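Local coordinates for protein beta-fructofuranosidase (Arthrobacter, PDB 3WPU) that is a beta-fructofuranosidase, a bacterial member of the levansucrase/invertase family in the beta-fructosidase clan, at residues S89-F97 and V207-L216. Numbering follows the deposited sequence. Where two conformers were deposited one is given.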
loop_
_atom_site.group_PDB
_atom_site.type_symbol
_atom_site.label_atom_id
_atom_site.label_comp_id
_atom_site.label_asym_id
_atom_site.label_seq_id
_atom_site.Cartn_x
_atom_site.Cartn_y
_atom_site.Cartn_z
ATOM N N SER A 89 8.230 -8.588 14.423
ATOM C CA SER A 89 9.126 -9.729 14.320
ATOM C C SER A 89 8.476 -10.857 15.107
ATOM O O SER A 89 7.670 -10.594 16.010
ATOM C CB SER A 89 10.516 -9.386 14.875
ATOM O OG SER A 89 10.447 -9.141 16.266
ATOM N N VAL A 90 8.823 -12.099 14.774
ATOM C CA VAL A 90 8.350 -13.288 15.504
ATOM C C VAL A 90 9.567 -14.120 15.898
ATOM O O VAL A 90 10.394 -14.494 15.056
ATOM C CB VAL A 90 7.362 -14.158 14.683
ATOM C CG1 VAL A 90 6.841 -15.318 15.532
ATOM C CG2 VAL A 90 6.185 -13.328 14.177
ATOM N N ASN A 91 9.720 -14.359 17.194
ATOM C CA ASN A 91 10.846 -15.122 17.703
ATOM C C ASN A 91 12.189 -14.740 17.088
ATOM O O ASN A 91 12.982 -15.597 16.728
ATOM C CB ASN A 91 10.543 -16.610 17.598
ATOM C CG ASN A 91 9.476 -17.037 18.586
ATOM O OD1 ASN A 91 8.893 -16.207 19.263
ATOM N ND2 ASN A 91 9.221 -18.330 18.671
ATOM N N GLY A 92 12.426 -13.431 17.007
ATOM C CA GLY A 92 13.698 -12.884 16.602
ATOM C C GLY A 92 13.841 -12.595 15.131
ATOM O O GLY A 92 14.920 -12.210 14.697
ATOM N N TRP A 93 12.768 -12.757 14.361
ATOM C CA TRP A 93 12.841 -12.580 12.897
ATOM C C TRP A 93 11.804 -11.585 12.378
ATOM O O TRP A 93 10.600 -11.754 12.623
ATOM C CB TRP A 93 12.596 -13.905 12.187
ATOM C CG TRP A 93 13.586 -14.952 12.498
ATOM C CD1 TRP A 93 13.473 -15.929 13.437
ATOM C CD2 TRP A 93 14.845 -15.157 11.846
ATOM N NE1 TRP A 93 14.585 -16.724 13.429
ATOM C CE2 TRP A 93 15.448 -16.272 12.459
ATOM C CE3 TRP A 93 15.536 -14.493 10.833
ATOM C CZ2 TRP A 93 16.695 -16.748 12.073
ATOM C CZ3 TRP A 93 16.778 -14.972 10.450
ATOM C CH2 TRP A 93 17.342 -16.085 11.059
ATOM N N GLU A 94 12.265 -10.568 11.652
ATOM C CA GLU A 94 11.355 -9.684 10.900
ATOM C C GLU A 94 10.917 -10.512 9.684
ATOM O O GLU A 94 11.742 -11.219 9.101
ATOM C CB GLU A 94 12.032 -8.395 10.450
ATOM C CG GLU A 94 12.371 -7.463 11.589
ATOM C CD GLU A 94 12.976 -6.151 11.166
ATOM O OE1 GLU A 94 13.489 -6.019 10.023
ATOM O OE2 GLU A 94 12.974 -5.230 12.011
ATOM N N ILE A 95 9.634 -10.406 9.318
ATOM C CA ILE A 95 9.016 -11.178 8.252
ATOM C C ILE A 95 8.194 -10.219 7.389
ATOM O O ILE A 95 7.387 -9.436 7.900
ATOM C CB ILE A 95 8.072 -12.274 8.807
ATOM C CG1 ILE A 95 8.856 -13.331 9.583
ATOM C CG2 ILE A 95 7.264 -12.912 7.671
ATOM C CD1 ILE A 95 7.993 -14.180 10.483
ATOM N N ILE A 96 8.423 -10.276 6.081
ATOM C CA ILE A 96 7.624 -9.508 5.116
ATOM C C ILE A 96 7.064 -10.423 4.042
ATOM O O ILE A 96 7.610 -11.514 3.771
ATOM C CB ILE A 96 8.412 -8.362 4.480
ATOM C CG1 ILE A 96 9.613 -8.918 3.715
ATOM C CG2 ILE A 96 8.796 -7.339 5.552
ATOM C CD1 ILE A 96 10.417 -7.884 2.944
ATOM N N PHE A 97 5.967 -9.962 3.457
ATOM C CA PHE A 97 5.325 -10.606 2.309
ATOM C C PHE A 97 5.468 -9.712 1.112
ATOM O O PHE A 97 5.353 -8.484 1.239
ATOM C CB PHE A 97 3.840 -10.833 2.595
ATOM C CG PHE A 97 3.581 -11.889 3.624
ATOM C CD1 PHE A 97 3.536 -13.224 3.268
ATOM C CD2 PHE A 97 3.366 -11.543 4.940
ATOM C CE1 PHE A 97 3.283 -14.209 4.205
ATOM C CE2 PHE A 97 3.106 -12.523 5.884
ATOM C CZ PHE A 97 3.066 -13.848 5.520
ATOM N N VAL A 207 3.925 -19.152 11.678
ATOM C CA VAL A 207 5.367 -19.008 11.664
ATOM C C VAL A 207 5.998 -20.197 12.379
ATOM O O VAL A 207 5.590 -20.577 13.478
ATOM C CB VAL A 207 5.803 -17.702 12.373
ATOM C CG1 VAL A 207 7.317 -17.623 12.506
ATOM C CG2 VAL A 207 5.259 -16.492 11.619
ATOM N N LYS A 208 7.005 -20.771 11.752
ATOM C CA LYS A 208 7.843 -21.736 12.417
ATOM C C LYS A 208 9.266 -21.198 12.304
ATOM O O LYS A 208 9.823 -21.128 11.211
ATOM C CB LYS A 208 7.662 -23.123 11.801
ATOM C CG LYS A 208 8.170 -24.258 12.695
ATOM C CD LYS A 208 9.643 -24.541 12.465
ATOM C CE LYS A 208 10.241 -25.453 13.538
ATOM N NZ LYS A 208 10.911 -24.714 14.659
ATOM N N ALA A 209 9.812 -20.752 13.434
ATOM C CA ALA A 209 11.104 -20.075 13.459
ATOM C C ALA A 209 12.125 -20.830 14.312
ATOM O O ALA A 209 11.785 -21.441 15.319
ATOM C CB ALA A 209 10.941 -18.654 13.966
ATOM N N ASN A 210 13.373 -20.813 13.866
ATOM C CA ASN A 210 14.494 -21.244 14.718
ATOM C C ASN A 210 15.751 -20.466 14.335
ATOM O O ASN A 210 15.657 -19.493 13.583
ATOM C CB ASN A 210 14.681 -22.781 14.672
ATOM C CG ASN A 210 14.933 -23.332 13.272
ATOM O OD1 ASN A 210 14.630 -24.498 12.999
ATOM N ND2 ASN A 210 15.477 -22.529 12.390
ATOM N N LYS A 211 16.915 -20.880 14.844
ATOM C CA LYS A 211 18.174 -20.183 14.557
ATOM C C LYS A 211 18.480 -20.106 13.077
ATOM O O LYS A 211 19.138 -19.171 12.638
ATOM C CB LYS A 211 19.368 -20.863 15.236
ATOM C CG LYS A 211 19.524 -20.500 16.696
ATOM C CD LYS A 211 20.668 -21.275 17.347
ATOM C CE LYS A 211 20.674 -21.089 18.855
ATOM N NZ LYS A 211 20.808 -19.657 19.227
ATOM N N LYS A 212 18.051 -21.114 12.330
ATOM C CA LYS A 212 18.321 -21.203 10.893
ATOM C C LYS A 212 17.423 -20.321 10.026
ATOM O O LYS A 212 17.781 -20.025 8.895
ATOM C CB LYS A 212 18.227 -22.657 10.410
ATOM C CG LYS A 212 19.509 -23.462 10.582
ATOM C CD LYS A 212 20.069 -23.362 11.993
ATOM C CE LYS A 212 21.305 -24.232 12.166
ATOM N NZ LYS A 212 21.029 -25.679 11.946
ATOM N N GLY A 213 16.277 -19.887 10.551
ATOM C CA GLY A 213 15.393 -19.006 9.799
ATOM C C GLY A 213 13.920 -19.262 10.022
ATOM O O GLY A 213 13.504 -19.773 11.076
ATOM N N VAL A 214 13.128 -18.885 9.021
ATOM C CA VAL A 214 11.683 -18.913 9.119
ATOM C C VAL A 214 11.092 -19.811 8.042
ATOM O O VAL A 214 11.456 -19.719 6.871
ATOM C CB VAL A 214 11.104 -17.490 8.965
ATOM C CG1 VAL A 214 9.586 -17.519 8.829
ATOM C CG2 VAL A 214 11.545 -16.621 10.137
ATOM N N THR A 215 10.189 -20.685 8.460
ATOM C CA THR A 215 9.348 -21.444 7.557
ATOM C C THR A 215 7.924 -21.052 7.884
ATOM O O THR A 215 7.590 -20.784 9.044
ATOM C CB THR A 215 9.518 -22.970 7.750
ATOM O OG1 THR A 215 10.886 -23.324 7.534
ATOM C CG2 THR A 215 8.654 -23.728 6.763
ATOM N N LEU A 216 7.093 -20.964 6.850
ATOM C CA LEU A 216 5.674 -20.737 7.049
ATOM C C LEU A 216 4.983 -22.077 6.873
ATOM O O LEU A 216 5.341 -22.854 5.999
ATOM C CB LEU A 216 5.132 -19.670 6.095
ATOM C CG LEU A 216 5.723 -18.269 6.283
ATOM C CD1 LEU A 216 5.011 -17.284 5.364
ATOM C CD2 LEU A 216 5.655 -17.754 7.709
HETATM O O HOH W 1 10.983 -20.470 17.813
#
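With chi1 at -62° and chi2 at 96°, W93 carries its indole across to the G213 end of the 207-216 hairpin, CG lying anti to its own carbonyl carbon. One ring face rests on that hairpin. G213 CA sits 3.8 Å from the centroid of the W93 six-membered ring and V214 CG2 lies 3.9 Å from that of its five-membered ring, both over the ring face, which identifies two CH-pi contacts. At the ring edge W93 NE1 donates to N210 O over 3.0 Å, but the N-H...O angle of 130° marks this bond as weak. N210 O also accepts from G213 N, closing the type I turn N210-G213, so the indole meets the turn with its N-H edge and the following strand with one face. Away from the turn the contact is apolar: I95 CD1 meets V207 CG2 tip to tip at 3.8 Å and also approaches V214 CG1, V90 CG1 passes V207 CG1, and L216 CD1 reaches F97 CE1 at 3.7 Å. A water accepts from N91 ND2 and donates to A209 O; N91 ND2 also donates to T492 O. Y120 meets the W93 ring edge-to-face. With strand axes at least 8.3 Å apart and no backbone hydrogen bond between the segments, the evidence indicates two beta hairpins, 88-102 and 197-226, packed through their side chains in neighbouring blades, consistent with the five-bladed beta-propeller of the levansucrase/invertase family.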